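Local coordinates for protein branched-chain-amino-acid aminotransferase (Pseudomonas aeruginosa, PDB 6NST) that probably catalyses the reversible, pyridoxal phosphate-dependent transfer of an amino group between leucine, isoleucine or valine and 2-oxoglutarate, at residues Phe147-Val152 with Val192-Gly197; Glu198-Ile203 with Tyr209-Thr214; Ile220-Ile225 with Leu236-Ile241. The protein carries 1 engineered substitution. All coordinates share one frame; numbering follows the deposited sequence.

Along the chain the three contacts follow one another in series, none nesting in or crossing another. Contact 1 closes first, over 39 residues that include helix 166-177 and strand 182-186, and ties the loop after strand 140-145 to strand 192-195. Contact 2 follows at once as the tight beta hairpin of strands 199-204 and 207-210. Contact 3 closes ten residues, joining the start of helix 220-231 to strand 235-238. Contacts 2 and 3 are close neighbours, their centres about 5 Å apart, and Pro-211 O in one probably accepts from Arg-222 NH2 in the other. A probable backbone bond from Val-192 to Ile-241 links contact 1 with contact 3.

Contact 1: Phe147-Val152 with Val192-Gly197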
loop_
_atom_site.group_PDB
_atom_site.type_symbol
_atom_site.label_atom_id
_atom_site.label_comp_id
_atom_site.label_asym_id
_atom_site.label_seq_id
_atom_site.Cartn_x
_atom_site.Cartn_y
_atom_site.Cartn_z
ATOM N N PHE A 147 -1.961 -15.468 4.457
ATOM C CA PHE A 147 -0.987 -14.627 5.137
ATOM C C PHE A 147 -0.077 -13.974 4.104
ATOM O O PHE A 147 0.473 -14.655 3.233
ATOM C CB PHE A 147 -0.155 -15.443 6.129
ATOM C CG PHE A 147 -0.958 -16.056 7.237
ATOM C CD1 PHE A 147 -1.219 -15.342 8.396
ATOM C CD2 PHE A 147 -1.445 -17.347 7.126
ATOM C CE1 PHE A 147 -1.957 -15.902 9.418
ATOM C CE2 PHE A 147 -2.184 -17.913 8.146
ATOM C CZ PHE A 147 -2.439 -17.191 9.294
ATOM N N THR A 148 0.076 -12.658 4.207
ATOM C CA THR A 148 0.945 -11.932 3.294
ATOM C C THR A 148 2.407 -12.192 3.639
ATOM O O THR A 148 2.785 -12.236 4.812
ATOM C CB THR A 148 0.638 -10.436 3.364
ATOM O OG1 THR A 148 -0.751 -10.223 3.084
ATOM C CG2 THR A 148 1.471 -9.665 2.359
ATOM N N ARG A 149 3.228 -12.379 2.608
ATOM C CA ARG A 149 4.646 -12.635 2.810
ATOM C C ARG A 149 5.340 -11.382 3.355
ATOM O O ARG A 149 4.789 -10.279 3.347
ATOM C CB ARG A 149 5.291 -13.104 1.503
ATOM C CG ARG A 149 6.638 -13.813 1.656
ATOM C CD ARG A 149 6.589 -14.912 2.709
ATOM N NE ARG A 149 7.843 -15.661 2.780
ATOM C CZ ARG A 149 8.083 -16.640 3.648
ATOM N NH1 ARG A 149 7.157 -16.992 4.530
ATOM N NH2 ARG A 149 9.251 -17.266 3.638
ATOM N N HIS A 150 6.569 -11.571 3.833
ATOM C CA HIS A 150 7.294 -10.519 4.534
ATOM C C HIS A 150 7.449 -9.268 3.673
ATOM O O HIS A 150 7.563 -9.334 2.446
ATOM C CB HIS A 150 8.672 -11.023 4.964
ATOM C CG HIS A 150 8.639 -11.939 6.147
ATOM N ND1 HIS A 150 8.306 -11.505 7.412
ATOM C CD2 HIS A 150 8.905 -13.261 6.260
ATOM C CE1 HIS A 150 8.363 -12.523 8.253
ATOM N NE2 HIS A 150 8.726 -13.600 7.579
ATOM N N HIS A 151 7.465 -8.118 4.344
ATOM C CA HIS A 151 7.603 -6.811 3.713
ATOM C C HIS A 151 9.065 -6.385 3.759
ATOM O O HIS A 151 9.705 -6.466 4.812
ATOM C CB HIS A 151 6.715 -5.792 4.430
ATOM C CG HIS A 151 6.674 -4.444 3.780
ATOM N ND1 HIS A 151 7.692 -3.524 3.908
ATOM C CD2 HIS A 151 5.721 -3.847 3.026
ATOM C CE1 HIS A 151 7.376 -2.426 3.245
ATOM N NE2 HIS A 151 6.185 -2.596 2.702
ATOM N N VAL A 152 9.584 -5.917 2.619
ATOM C CA VAL A 152 11.019 -5.673 2.473
ATOM C C VAL A 152 11.543 -4.611 3.427
ATOM O O VAL A 152 12.758 -4.518 3.630
ATOM C CB VAL A 152 11.357 -5.281 1.020
ATOM C CG1 VAL A 152 11.046 -6.427 0.078
ATOM C CG2 VAL A 152 10.601 -4.023 0.622
ATOM N N VAL A 192 3.199 -13.068 -6.737
ATOM C CA VAL A 192 3.754 -14.306 -6.206
ATOM C C VAL A 192 5.191 -14.075 -5.763
ATOM O O VAL A 192 6.002 -13.501 -6.501
ATOM C CB VAL A 192 3.669 -15.426 -7.254
ATOM C CG1 VAL A 192 4.332 -16.696 -6.739
ATOM C CG2 VAL A 192 2.218 -15.692 -7.625
ATOM N N ALA A 193 5.515 -14.523 -4.552
ATOM C CA ALA A 193 6.862 -14.403 -4.012
ATOM C C ALA A 193 7.577 -15.748 -3.959
ATOM O O ALA A 193 8.602 -15.932 -4.621
ATOM C CB ALA A 193 6.813 -13.768 -2.614
ATOM N N GLU A 194 7.052 -16.698 -3.196
ATOM C CA GLU A 194 7.725 -17.971 -2.961
ATOM C C GLU A 194 6.741 -18.910 -2.274
ATOM O O GLU A 194 5.588 -18.554 -2.013
ATOM C CB GLU A 194 8.984 -17.771 -2.114
ATOM C CG GLU A 194 8.750 -16.924 -0.869
ATOM C CD GLU A 194 10.021 -16.667 -0.082
ATOM O OE1 GLU A 194 11.043 -17.331 -0.359
ATOM O OE2 GLU A 194 9.998 -15.796 0.813
ATOM N N GLY A 195 7.208 -20.122 -1.990
ATOM C CA GLY A 195 6.513 -21.012 -1.090
ATOM C C GLY A 195 6.783 -20.629 0.353
ATOM O O GLY A 195 7.397 -19.604 0.655
ATOM N N SER A 196 6.310 -21.480 1.264
ATOM C CA SER A 196 6.549 -21.227 2.681
ATOM C C SER A 196 8.037 -21.226 3.004
ATOM O O SER A 196 8.479 -20.490 3.893
ATOM C CB SER A 196 5.822 -22.266 3.533
ATOM O OG SER A 196 6.083 -22.077 4.912
ATOM N N GLY A 197 8.822 -22.033 2.297
ATOM C CA GLY A 197 10.260 -22.048 2.478
ATOM C C GLY A 197 10.997 -22.471 1.225
ATOM O O GLY A 197 12.127 -22.962 1.296
#
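Arg-149 reaches across to Glu-194 and takes hold of a single carboxylate oxygen with two nitrogens. Arg-149 NE lies 2.9 Å from Glu-194 OE2 in a fairly straight bond (155°), and Arg-149 NH2 comes to 3.3 Å from the same OE2. Both nitrogens come to OE2 from one face of the carboxylate, out of its plane, while OE2 itself sits at the edge of the guanidinium; the two planes are nearly perpendicular (83°). This side-on salt bridge is the tight part. An arginine is long enough to cross the gap to Glu-194, and a bend at chi2 (50°) turns its otherwise extended chain to bring NE to OE2.

The rest is looser. Arg-149 NH2 gives Ser-196 O a weak bond of 3.3 Å, Gly-195 O lies over one guanidinium face, and His-150 CD2 stands on the opposite side, toward the rim. The looser side lies at Gly-197, which is exposed, and at His-150, partly exposed and packed on Ile-154 of a second subunit.

The Arg-149 side chain is about 9 Å from that of Lys-160, by similarity the lysine that carries pyridoxal phosphate, so this buried salt bridge belongs to the surroundings of the cofactor site. Arg-149 NH1 is held by Asn-167 and Ser-168 of helix 166-177. The arginine thus joins the loop after strand 140-145 to that helix and to strand 192-195, with Met-185 of strand 182-186 beside it.

Contact 2: Glu198-Ile203 with Tyr209-Thr214; sequences ENIFII and YTPEVT
The Phe-201 ring carries Thr-210 on one face: OG1 stands 3.7 Å above the ring plane, over the centre, and CB makes a CH-pi contact, 4.0 Å from the ring centroid and 28° off its normal. Thr-210 has its OG1 anti to the backbone N (chi1 -175°), which swings the hydroxyl over the ring and to 2.8 Å from Ile-200 O. Phe-201 also meets Phe-253 of strand 251-256, the two rings almost parallel. The Tyr-209 ring, by contrast, has Ile-202 O near its edge.

These residues belong to a beta hairpin, strand 199-204 returning as strand 207-210. Ile-202 and Tyr-209 form its antiparallel hydrogen-bonded pair, with Ile-202 N to Tyr-209 O at 2.8 Å and Tyr-209 N to Ile-202 O at 2.7 Å, both practically straight. Their side chains share one face of the sheet, where Ile-202 CG1 packs 3.6 Å from Tyr-209 CB; a beta-branched isoleucine is well suited to an extended strand and offers a branch to its neighbour.

Two residues along, where the next hydrogen-bonded pair would fall, Pro-211 has no N-H to give to Ile-200 O. Its ring CD occupies the place instead, 3.3 Å from that oxygen, and the Ile-200 CG2 methyl rests on the same ring at 3.9 Å from CD. Phe-201 and Thr-210 face helix 220-231, where Arg-222 lies against both and Ile-225 against the phenylalanine.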
loop_
_atom_site.group_PDB
_atom_site.type_symbol
_atom_site.label_atom_id
_atom_site.label_comp_id
_atom_site.label_asym_id
_atom_site.label_seq_id
_atom_site.Cartn_x
_atom_site.Cartn_y
_atom_site.Cartn_z
ATOM N N GLU A 198 10.360 -22.291 0.067
ATOM C CA GLU A 198 10.941 -22.667 -1.213
ATOM C C GLU A 198 10.702 -21.558 -2.224
ATOM O O GLU A 198 9.681 -20.868 -2.175
ATOM C CB GLU A 198 10.346 -23.977 -1.762
ATOM C CG GLU A 198 10.236 -25.114 -0.762
ATOM C CD GLU A 198 8.972 -25.037 0.073
ATOM O OE1 GLU A 198 8.122 -24.163 -0.203
ATOM O OE2 GLU A 198 8.830 -25.852 1.008
ATOM N N ASN A 199 11.649 -21.393 -3.141
ATOM C CA ASN A 199 11.429 -20.538 -4.298
ATOM C C ASN A 199 10.582 -21.276 -5.327
ATOM O O ASN A 199 10.647 -22.503 -5.449
ATOM C CB ASN A 199 12.759 -20.105 -4.919
ATOM C CG ASN A 199 13.494 -19.082 -4.071
ATOM O OD1 ASN A 199 14.345 -19.430 -3.250
ATOM N ND2 ASN A 199 13.168 -17.810 -4.266
ATOM N N ILE A 200 9.774 -20.521 -6.066
ATOM C CA ILE A 200 8.799 -21.095 -6.985
ATOM C C ILE A 200 9.188 -20.748 -8.416
ATOM O O ILE A 200 9.711 -19.661 -8.689
ATOM C CB ILE A 200 7.366 -20.619 -6.657
ATOM C CG1 ILE A 200 6.335 -21.403 -7.474
ATOM C CG2 ILE A 200 7.219 -19.121 -6.881
ATOM C CD1 ILE A 200 4.910 -21.249 -6.974
ATOM N N PHE A 201 8.956 -21.693 -9.323
ATOM C CA PHE A 201 9.199 -21.520 -10.746
ATOM C C PHE A 201 7.964 -21.969 -11.512
ATOM O O PHE A 201 7.234 -22.856 -11.069
ATOM C CB PHE A 201 10.410 -22.336 -11.229
ATOM C CG PHE A 201 11.737 -21.829 -10.735
ATOM C CD1 PHE A 201 12.136 -22.037 -9.424
ATOM C CD2 PHE A 201 12.602 -21.172 -11.596
ATOM C CE1 PHE A 201 13.364 -21.580 -8.978
ATOM C CE2 PHE A 201 13.829 -20.712 -11.156
ATOM C CZ PHE A 201 14.211 -20.918 -9.845
ATOM N N ILE A 202 7.732 -21.345 -12.663
ATOM C CA ILE A 202 6.687 -21.780 -13.580
ATOM C C ILE A 202 7.268 -21.829 -14.985
ATOM O O ILE A 202 8.216 -21.108 -15.313
ATOM C CB ILE A 202 5.432 -20.875 -13.535
ATOM C CG1 ILE A 202 5.746 -19.470 -14.044
ATOM C CG2 ILE A 202 4.859 -20.810 -12.124
ATOM C CD1 ILE A 202 4.529 -18.567 -14.097
ATOM N N ILE A 203 6.703 -22.704 -15.811
ATOM C CA ILE A 203 7.108 -22.870 -17.202
ATOM C C ILE A 203 5.890 -22.626 -18.081
ATOM O O ILE A 203 4.807 -23.156 -17.811
ATOM C CB ILE A 203 7.706 -24.266 -17.467
ATOM C CG1 ILE A 203 9.124 -24.373 -16.901
ATOM C CG2 ILE A 203 7.721 -24.574 -18.958
ATOM C CD1 ILE A 203 9.187 -24.715 -15.433
ATOM N N TYR A 209 9.824 -19.074 -15.918
ATOM C CA TYR A 209 9.556 -17.817 -15.237
ATOM C C TYR A 209 9.672 -18.031 -13.735
ATOM O O TYR A 209 9.314 -19.095 -13.221
ATOM C CB TYR A 209 8.167 -17.270 -15.587
ATOM C CG TYR A 209 7.971 -16.995 -17.060
ATOM C CD1 TYR A 209 7.495 -17.983 -17.913
ATOM C CD2 TYR A 209 8.264 -15.748 -17.599
ATOM C CE1 TYR A 209 7.315 -17.739 -19.262
ATOM C CE2 TYR A 209 8.086 -15.493 -18.949
ATOM C CZ TYR A 209 7.611 -16.492 -19.773
ATOM O OH TYR A 209 7.432 -16.248 -21.116
ATOM N N THR A 210 10.182 -17.023 -13.037
ATOM C CA THR A 210 10.318 -17.077 -11.592
ATOM C C THR A 210 10.274 -15.653 -11.066
ATOM O O THR A 210 10.694 -14.724 -11.767
ATOM C CB THR A 210 11.622 -17.777 -11.169
ATOM O OG1 THR A 210 11.659 -17.916 -9.744
ATOM C CG2 THR A 210 12.844 -16.989 -11.630
ATOM N N PRO A 211 9.742 -15.442 -9.862
ATOM C CA PRO A 211 9.715 -14.084 -9.304
ATOM C C PRO A 211 11.122 -13.530 -9.150
ATOM O O PRO A 211 12.043 -14.228 -8.721
ATOM C CB PRO A 211 9.031 -14.270 -7.945
ATOM C CG PRO A 211 8.230 -15.522 -8.092
ATOM C CD PRO A 211 9.028 -16.405 -9.006
ATOM N N GLU A 212 11.283 -12.265 -9.529
ATOM C CA GLU A 212 12.563 -11.596 -9.362
ATOM C C GLU A 212 12.915 -11.494 -7.882
ATOM O O GLU A 212 12.039 -11.456 -7.014
ATOM C CB GLU A 212 12.517 -10.207 -10.001
ATOM C CG GLU A 212 11.111 -9.765 -10.380
ATOM C CD GLU A 212 11.065 -8.361 -10.953
ATOM O OE1 GLU A 212 11.850 -8.067 -11.879
ATOM O OE2 GLU A 212 10.244 -7.552 -10.472
ATOM N N VAL A 213 14.216 -11.465 -7.596
ATOM C CA VAL A 213 14.705 -11.385 -6.223
ATOM C C VAL A 213 14.226 -10.077 -5.609
ATOM O O VAL A 213 15.003 -9.129 -5.444
ATOM C CB VAL A 213 16.237 -11.503 -6.165
ATOM C CG1 VAL A 213 16.695 -11.811 -4.747
ATOM C CG2 VAL A 213 16.723 -12.568 -7.133
ATOM N N THR A 214 12.940 -10.021 -5.268
ATOM C CA THR A 214 12.304 -8.789 -4.822
ATOM C C THR A 214 12.019 -8.850 -3.328
ATOM O O THR A 214 12.790 -8.325 -2.518
ATOM C CB THR A 214 11.011 -8.553 -5.607
ATOM O OG1 THR A 214 11.150 -9.097 -6.925
ATOM C CG2 THR A 214 10.725 -7.075 -5.724
#

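Contact 3: Ile220-Ile225 with Leu236-Ile241; sequences ITRNTI and LVEKRI. With SO4 (sulfate ion), chain G.
Arg-222 meets Glu-238 through one nitrogen and one oxygen, in a salt bridge between NH2 and OE2. The deposited separation of Arg-222 NH2 and Glu-238 OE2, 2.5 Å, is very short, and its exact length is doubtful. The oxygen lies at the guanidinium edge, where an N-H is directed at it with a moderate bend, 151° at the hydrogen. The two flat groups are nearly coplanar, 22° apart. With 11.6 Å between the CA atoms of Arg-222 and Glu-238, two long side chains are needed to meet: the arginine runs extended from CG to NE before turning at its end, and the glutamate, also extended beyond CG, covers the rest. The buried arginine is thereby paired with an exposed acid. Arg-222 NH2 also gives a bond to Pro-211 O, so two acceptors hold it; around the chain stand Asn-199 and Val-213.

Further out, the first turn of the helix binds a sulfate. Ile-220 N gives a bond to SO4 O1 at 2.9 Å; Thr-221 supplies two to SO4 O4, from its N at 3.0 Å and from OG1 at 2.7 Å. With chi1 near -50° the threonine hydroxyl stands beside its own backbone N, and the two donors converge on one sulfate oxygen. Arg-61 and Thr-257 complete the site. Backbone N-H groups of the first turn, which have no helical carbonyl to bond, together with the helix dipole, would favour an anion here. The sulfate, probably from the crystallisation liquor, probably sits where the phosphate of the cofactor is bound in related aminotransferases.

Strand 207-210, helix 220-231 and strand 235-238 form a beta-alpha-beta unit; the salt bridge fastens the helix start to the second strand, which runs parallel to the first, while Ile-220 packs against helix 55-68.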
loop_
_atom_site.group_PDB
_atom_site.type_symbol
_atom_site.label_atom_id
_atom_site.label_comp_id
_atom_site.label_asym_id
_atom_site.label_seq_id
_atom_site.Cartn_x
_atom_site.Cartn_y
_atom_site.Cartn_z
ATOM N N ILE A 220 19.638 -20.312 -2.496
ATOM C CA ILE A 220 20.811 -20.908 -3.125
ATOM C C ILE A 220 20.394 -21.968 -4.136
ATOM O O ILE A 220 20.984 -22.076 -5.215
ATOM C CB ILE A 220 21.757 -21.476 -2.053
ATOM C CG1 ILE A 220 22.343 -20.339 -1.211
ATOM C CG2 ILE A 220 22.869 -22.304 -2.690
ATOM C CD1 ILE A 220 23.284 -20.801 -0.124
ATOM N N THR A 221 19.363 -22.755 -3.812
ATOM C CA THR A 221 18.858 -23.738 -4.765
ATOM C C THR A 221 18.258 -23.054 -5.985
ATOM O O THR A 221 18.392 -23.545 -7.112
ATOM C CB THR A 221 17.821 -24.640 -4.097
ATOM O OG1 THR A 221 18.342 -25.137 -2.859
ATOM C CG2 THR A 221 17.471 -25.815 -5.001
ATOM N N ARG A 222 17.582 -21.924 -5.775
ATOM C CA ARG A 222 17.114 -21.121 -6.898
ATOM C C ARG A 222 18.280 -20.667 -7.767
ATOM O O ARG A 222 18.190 -20.686 -8.999
ATOM C CB ARG A 222 16.325 -19.920 -6.379
ATOM C CG ARG A 222 15.949 -18.903 -7.437
ATOM C CD ARG A 222 15.403 -17.637 -6.792
ATOM N NE ARG A 222 14.894 -16.696 -7.783
ATOM C CZ ARG A 222 15.645 -15.808 -8.425
ATOM N NH1 ARG A 222 16.948 -15.737 -8.182
ATOM N NH2 ARG A 222 15.090 -14.992 -9.311
ATOM N N ASN A 223 19.391 -20.272 -7.140
ATOM C CA ASN A 223 20.553 -19.822 -7.901
ATOM C C ASN A 223 21.176 -20.967 -8.690
ATOM O O ASN A 223 21.672 -20.761 -9.804
ATOM C CB ASN A 223 21.584 -19.192 -6.966
ATOM C CG ASN A 223 22.807 -18.681 -7.706
ATOM O OD1 ASN A 223 23.736 -19.437 -7.989
ATOM N ND2 ASN A 223 22.810 -17.391 -8.021
ATOM N N THR A 224 21.169 -22.180 -8.129
ATOM C CA THR A 224 21.699 -23.326 -8.858
ATOM C C THR A 224 20.830 -23.662 -10.063
ATOM O O THR A 224 21.346 -24.054 -11.117
ATOM C CB THR A 224 21.816 -24.541 -7.937
ATOM O OG1 THR A 224 20.511 -24.939 -7.500
ATOM C CG2 THR A 224 22.666 -24.214 -6.728
ATOM N N ILE A 225 19.510 -23.518 -9.927
ATOM C CA ILE A 225 18.620 -23.821 -11.043
ATOM C C ILE A 225 18.824 -22.819 -12.174
ATOM O O ILE A 225 18.802 -23.188 -13.354
ATOM C CB ILE A 225 17.154 -23.871 -10.566
ATOM C CG1 ILE A 225 16.734 -25.313 -10.268
ATOM C CG2 ILE A 225 16.219 -23.280 -11.609
ATOM C CD1 ILE A 225 17.525 -25.987 -9.174
ATOM N N LEU A 236 15.181 -18.275 -19.333
ATOM C CA LEU A 236 14.651 -18.002 -18.005
ATOM C C LEU A 236 14.407 -16.507 -17.861
ATOM O O LEU A 236 15.277 -15.698 -18.195
ATOM C CB LEU A 236 15.610 -18.503 -16.919
ATOM C CG LEU A 236 15.023 -18.691 -15.518
ATOM C CD1 LEU A 236 15.627 -19.918 -14.854
ATOM C CD2 LEU A 236 15.248 -17.452 -14.663
ATOM N N VAL A 237 13.226 -16.149 -17.362
ATOM C CA VAL A 237 12.805 -14.760 -17.224
ATOM C C VAL A 237 12.437 -14.505 -15.769
ATOM O O VAL A 237 11.653 -15.257 -15.179
ATOM C CB VAL A 237 11.617 -14.435 -18.148
ATOM C CG1 VAL A 237 11.182 -12.987 -17.974
ATOM C CG2 VAL A 237 11.973 -14.727 -19.598
ATOM N N GLU A 238 13.005 -13.449 -15.195
ATOM C CA GLU A 238 12.639 -12.975 -13.867
ATOM C C GLU A 238 11.696 -11.788 -14.022
ATOM O O GLU A 238 12.056 -10.785 -14.648
ATOM C CB GLU A 238 13.875 -12.573 -13.064
ATOM C CG GLU A 238 14.799 -13.727 -12.724
ATOM C CD GLU A 238 16.081 -13.266 -12.063
ATOM O OE1 GLU A 238 16.692 -12.294 -12.557
ATOM O OE2 GLU A 238 16.476 -13.868 -11.044
ATOM N N LYS A 239 10.497 -11.902 -13.457
ATOM C CA LYS A 239 9.508 -10.841 -13.572
ATOM C C LYS A 239 8.459 -11.032 -12.487
ATOM O O LYS A 239 8.465 -12.024 -11.754
ATOM C CB LYS A 239 8.871 -10.820 -14.967
ATOM C CG LYS A 239 7.965 -11.999 -15.275
ATOM C CD LYS A 239 7.386 -11.869 -16.679
ATOM C CE LYS A 239 6.252 -12.851 -16.914
ATOM N NZ LYS A 239 5.101 -12.570 -16.019
ATOM N N ARG A 240 7.561 -10.056 -12.385
ATOM C CA ARG A 240 6.463 -10.155 -11.437
ATOM C C ARG A 240 5.428 -11.142 -11.956
ATOM O O ARG A 240 4.998 -11.059 -13.110
ATOM C CB ARG A 240 5.828 -8.785 -11.205
ATOM C CG ARG A 240 6.826 -7.702 -10.843
ATOM C CD ARG A 240 6.153 -6.346 -10.762
ATOM N NE ARG A 240 5.781 -5.999 -9.395
ATOM C CZ ARG A 240 5.089 -4.914 -9.066
ATOM N NH1 ARG A 240 4.687 -4.073 -10.010
ATOM N NH2 ARG A 240 4.797 -4.671 -7.797
ATOM N N ILE A 241 5.038 -12.083 -11.103
ATOM C CA ILE A 241 4.132 -13.165 -11.461
ATOM C C ILE A 241 2.886 -13.048 -10.597
ATOM O O ILE A 241 2.983 -12.931 -9.370
ATOM C CB ILE A 241 4.795 -14.542 -11.270
ATOM C CG1 ILE A 241 6.001 -14.692 -12.197
ATOM C CG2 ILE A 241 3.789 -15.660 -11.507
ATOM C CD1 ILE A 241 6.766 -15.980 -11.986
HETATM S S SO4 G . 17.507 -22.362 -0.120
HETATM O O1 SO4 G . 18.655 -21.464 -0.035
HETATM O O2 SO4 G . 17.579 -23.346 0.951
HETATM O O3 SO4 G . 16.269 -21.593 0.006
HETATM O O4 SO4 G . 17.526 -23.045 -1.410
#